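Local coordinates for protein aldo-keto reductase family 1 member C1 (Caenorhabditis elegans, PDB 1QWK) that probably works as an NADPH-dependent aldose reductase of the aldo-keto reductase family, built on a TIM barrel, at residues A118-D121 / D122-H126. Sequence-based numbering, arbitrary orientation.
Sequences AFND and DMSEH
N120 and E125 close a beta hairpin, a small example of how one asparagine can bind up the loop that follows it. Among the backbone bonds, N120 N reaches E125 O at 3.2 Å, and M123 N returns to N120 O across the type I turn N120-M123. The side-chain amide of N120 adds three more bonds. With CG set between its backbone N and carbonyl carbon (chi1 65°), OD1 turns toward the backbone N-H groups of S124 and E125, taking E125 N at 3.0 Å, from above the carbonyl plane, and S124 N more weakly. Its ND2 lies 3.1 Å from S124 OG in a nearly straight bond within the amide plane, and that hydroxyl in turn donates to D122 OD1. Cut back to an alanine, this position would probably leave S124 N and E125 N without their shared acceptor and the S124 hydroxyl without its ND2 donor. Apolar contacts gather round F119: the methyl CE of M123 sits over the ring's centre, 3.8 Å from the centroid, a CH-pi contact, while F119 CE1 meets the edge of the H126 ring at CD2. Strands 118-119 and 126-127, outside the barrel and after strand 110-113, pair here; H307 meets both rings, and W83, T84 and F303 touch M123.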
ATOM      1  N   ALA A 118     -19.097  -2.526  -1.147  1.00 17.60           N
ATOM      2  CA  ALA A 118     -19.557  -3.080   0.123  1.00 17.56           C
ATOM      3  C   ALA A 118     -20.198  -4.462  -0.035  1.00 17.68           C
ATOM      4  O   ALA A 118     -20.862  -4.745  -1.033  1.00 15.96           O
ATOM      5  CB  ALA A 118     -20.550  -2.118   0.782  1.00 17.31           C
ATOM      6  N   PHE A 119     -19.991  -5.307   0.972  1.00 16.67           N
ATOM      7  CA  PHE A 119     -20.526  -6.670   1.011  1.00 17.57           C
ATOM      8  C   PHE A 119     -21.052  -6.953   2.414  1.00 18.84           C
ATOM      9  O   PHE A 119     -20.810  -6.181   3.344  1.00 19.88           O
ATOM     10  CB  PHE A 119     -19.425  -7.699   0.716  1.00 17.16           C
ATOM     11  CG  PHE A 119     -19.059  -7.829  -0.739  1.00 17.63           C
ATOM     12  CD1 PHE A 119     -19.435  -8.958  -1.464  1.00 19.28           C
ATOM     13  CD2 PHE A 119     -18.295  -6.860  -1.371  1.00 17.40           C
ATOM     14  CE1 PHE A 119     -19.051  -9.114  -2.797  1.00 18.92           C
ATOM     15  CE2 PHE A 119     -17.908  -7.006  -2.702  1.00 17.92           C
ATOM     16  CZ  PHE A 119     -18.284  -8.137  -3.412  1.00 18.84           C
ATOM     17  N   ASN A 120     -21.774  -8.060   2.568  1.00 20.34           N
ATOM     18  CA  ASN A 120     -22.268  -8.443   3.887  1.00 20.28           C
ATOM     19  C   ASN A 120     -21.127  -9.235   4.540  1.00 22.36           C
ATOM     20  O   ASN A 120     -20.064  -9.381   3.945  1.00 21.25           O
ATOM     21  CB  ASN A 120     -23.544  -9.289   3.765  1.00 19.33           C
ATOM     22  CG  ASN A 120     -23.313 -10.620   3.080  1.00 20.82           C
ATOM     23  OD1 ASN A 120     -22.367 -10.786   2.311  1.00 20.80           O
ATOM     24  ND2 ASN A 120     -24.198 -11.577   3.347  1.00 23.24           N
ATOM     25  N   ASP A 121     -21.352  -9.738   5.751  1.00 25.44           N
ATOM     26  CA  ASP A 121     -20.346 -10.480   6.522  1.00 28.95           C
ATOM     27  C   ASP A 121     -19.529 -11.570   5.821  1.00 28.12           C
ATOM     28  O   ASP A 121     -18.300 -11.581   5.912  1.00 27.76           O
ATOM     29  CB  ASP A 121     -20.995 -11.093   7.768  1.00 33.19           C
ATOM     30  CG  ASP A 121     -21.542 -10.045   8.721  1.00 37.92           C
ATOM     31  OD1 ASP A 121     -22.359  -9.204   8.284  1.00 42.65           O
ATOM     32  OD2 ASP A 121     -21.163 -10.065   9.913  1.00 40.99           O
ATOM     33  N   ASP A 122     -20.188 -12.502   5.142  1.00 27.27           N
ATOM     34  CA  ASP A 122     -19.445 -13.575   4.487  1.00 27.50           C
ATOM     35  C   ASP A 122     -19.277 -13.327   2.996  1.00 27.86           C
ATOM     36  O   ASP A 122     -18.932 -14.236   2.235  1.00 24.55           O
ATOM     37  CB  ASP A 122     -20.143 -14.915   4.716  1.00 30.89           C
ATOM     38  CG  ASP A 122     -21.388 -15.068   3.881  1.00 31.88           C
ATOM     39  OD1 ASP A 122     -22.186 -14.111   3.825  1.00 34.29           O
ATOM     40  OD2 ASP A 122     -21.568 -16.153   3.286  1.00 34.42           O
ATOM     41  N   MET A 123     -19.512 -12.085   2.593  1.00 24.90           N
ATOM     42  CA  MET A 123     -19.386 -11.687   1.202  1.00 24.79           C
ATOM     43  C   MET A 123     -20.222 -12.552   0.269  1.00 24.63           C
ATOM     44  O   MET A 123     -19.821 -12.844  -0.861  1.00 24.81           O
ATOM     45  CB  MET A 123     -17.917 -11.717   0.776  1.00 26.32           C
ATOM     46  CG  MET A 123     -17.065 -10.689   1.501  1.00 26.44           C
ATOM     47  SD  MET A 123     -15.369 -10.612   0.906  1.00 28.46           S
ATOM     48  CE  MET A 123     -15.599  -9.660  -0.585  1.00 26.97           C
ATOM     49  N   SER A 124     -21.389 -12.967   0.750  1.00 23.47           N
ATOM     50  CA  SER A 124     -22.286 -13.782  -0.058  1.00 22.92           C
ATOM     51  C   SER A 124     -23.312 -12.885  -0.742  1.00 22.07           C
ATOM     52  O   SER A 124     -24.073 -13.343  -1.589  1.00 23.06           O
ATOM     53  CB  SER A 124     -23.007 -14.814   0.809  1.00 22.60           C
ATOM     54  OG  SER A 124     -23.770 -14.180   1.813  1.00 21.37           O
ATOM     55  N   GLU A 125     -23.326 -11.606  -0.376  1.00 21.17           N
ATOM     56  CA  GLU A 125     -24.267 -10.668  -0.972  1.00 20.95           C
ATOM     57  C   GLU A 125     -23.663  -9.286  -1.151  1.00 20.46           C
ATOM     58  O   GLU A 125     -22.914  -8.810  -0.300  1.00 21.04           O
ATOM     59  CB  GLU A 125     -25.534 -10.568  -0.117  1.00 22.90           C
ATOM     60  CG  GLU A 125     -26.429 -11.803  -0.202  1.00 27.03           C
ATOM     61  CD  GLU A 125     -27.591 -11.765   0.768  1.00 30.99           C
ATOM     62  OE1 GLU A 125     -28.087 -10.659   1.075  1.00 31.00           O
ATOM     63  OE2 GLU A 125     -28.025 -12.850   1.214  1.00 33.25           O
ATOM     64  N   HIS A 126     -23.980  -8.657  -2.276  1.00 18.87           N
ATOM     65  CA  HIS A 126     -23.493  -7.315  -2.563  1.00 20.07           C
ATOM     66  C   HIS A 126     -24.364  -6.306  -1.823  1.00 20.81           C
ATOM     67  O   HIS A 126     -25.563  -6.519  -1.642  1.00 21.02           O
ATOM     68  CB  HIS A 126     -23.592  -7.013  -4.063  1.00 19.91           C
ATOM     69  CG  HIS A 126     -22.760  -7.909  -4.924  1.00 23.12           C
ATOM     70  ND1 HIS A 126     -22.982  -8.055  -6.277  1.00 26.67           N
ATOM     71  CD2 HIS A 126     -21.688  -8.682  -4.633  1.00 24.88           C
ATOM     72  CE1 HIS A 126     -22.082  -8.881  -6.781  1.00 25.66           C
ATOM     73  NE2 HIS A 126     -21.285  -9.274  -5.804  1.00 27.24           N
TER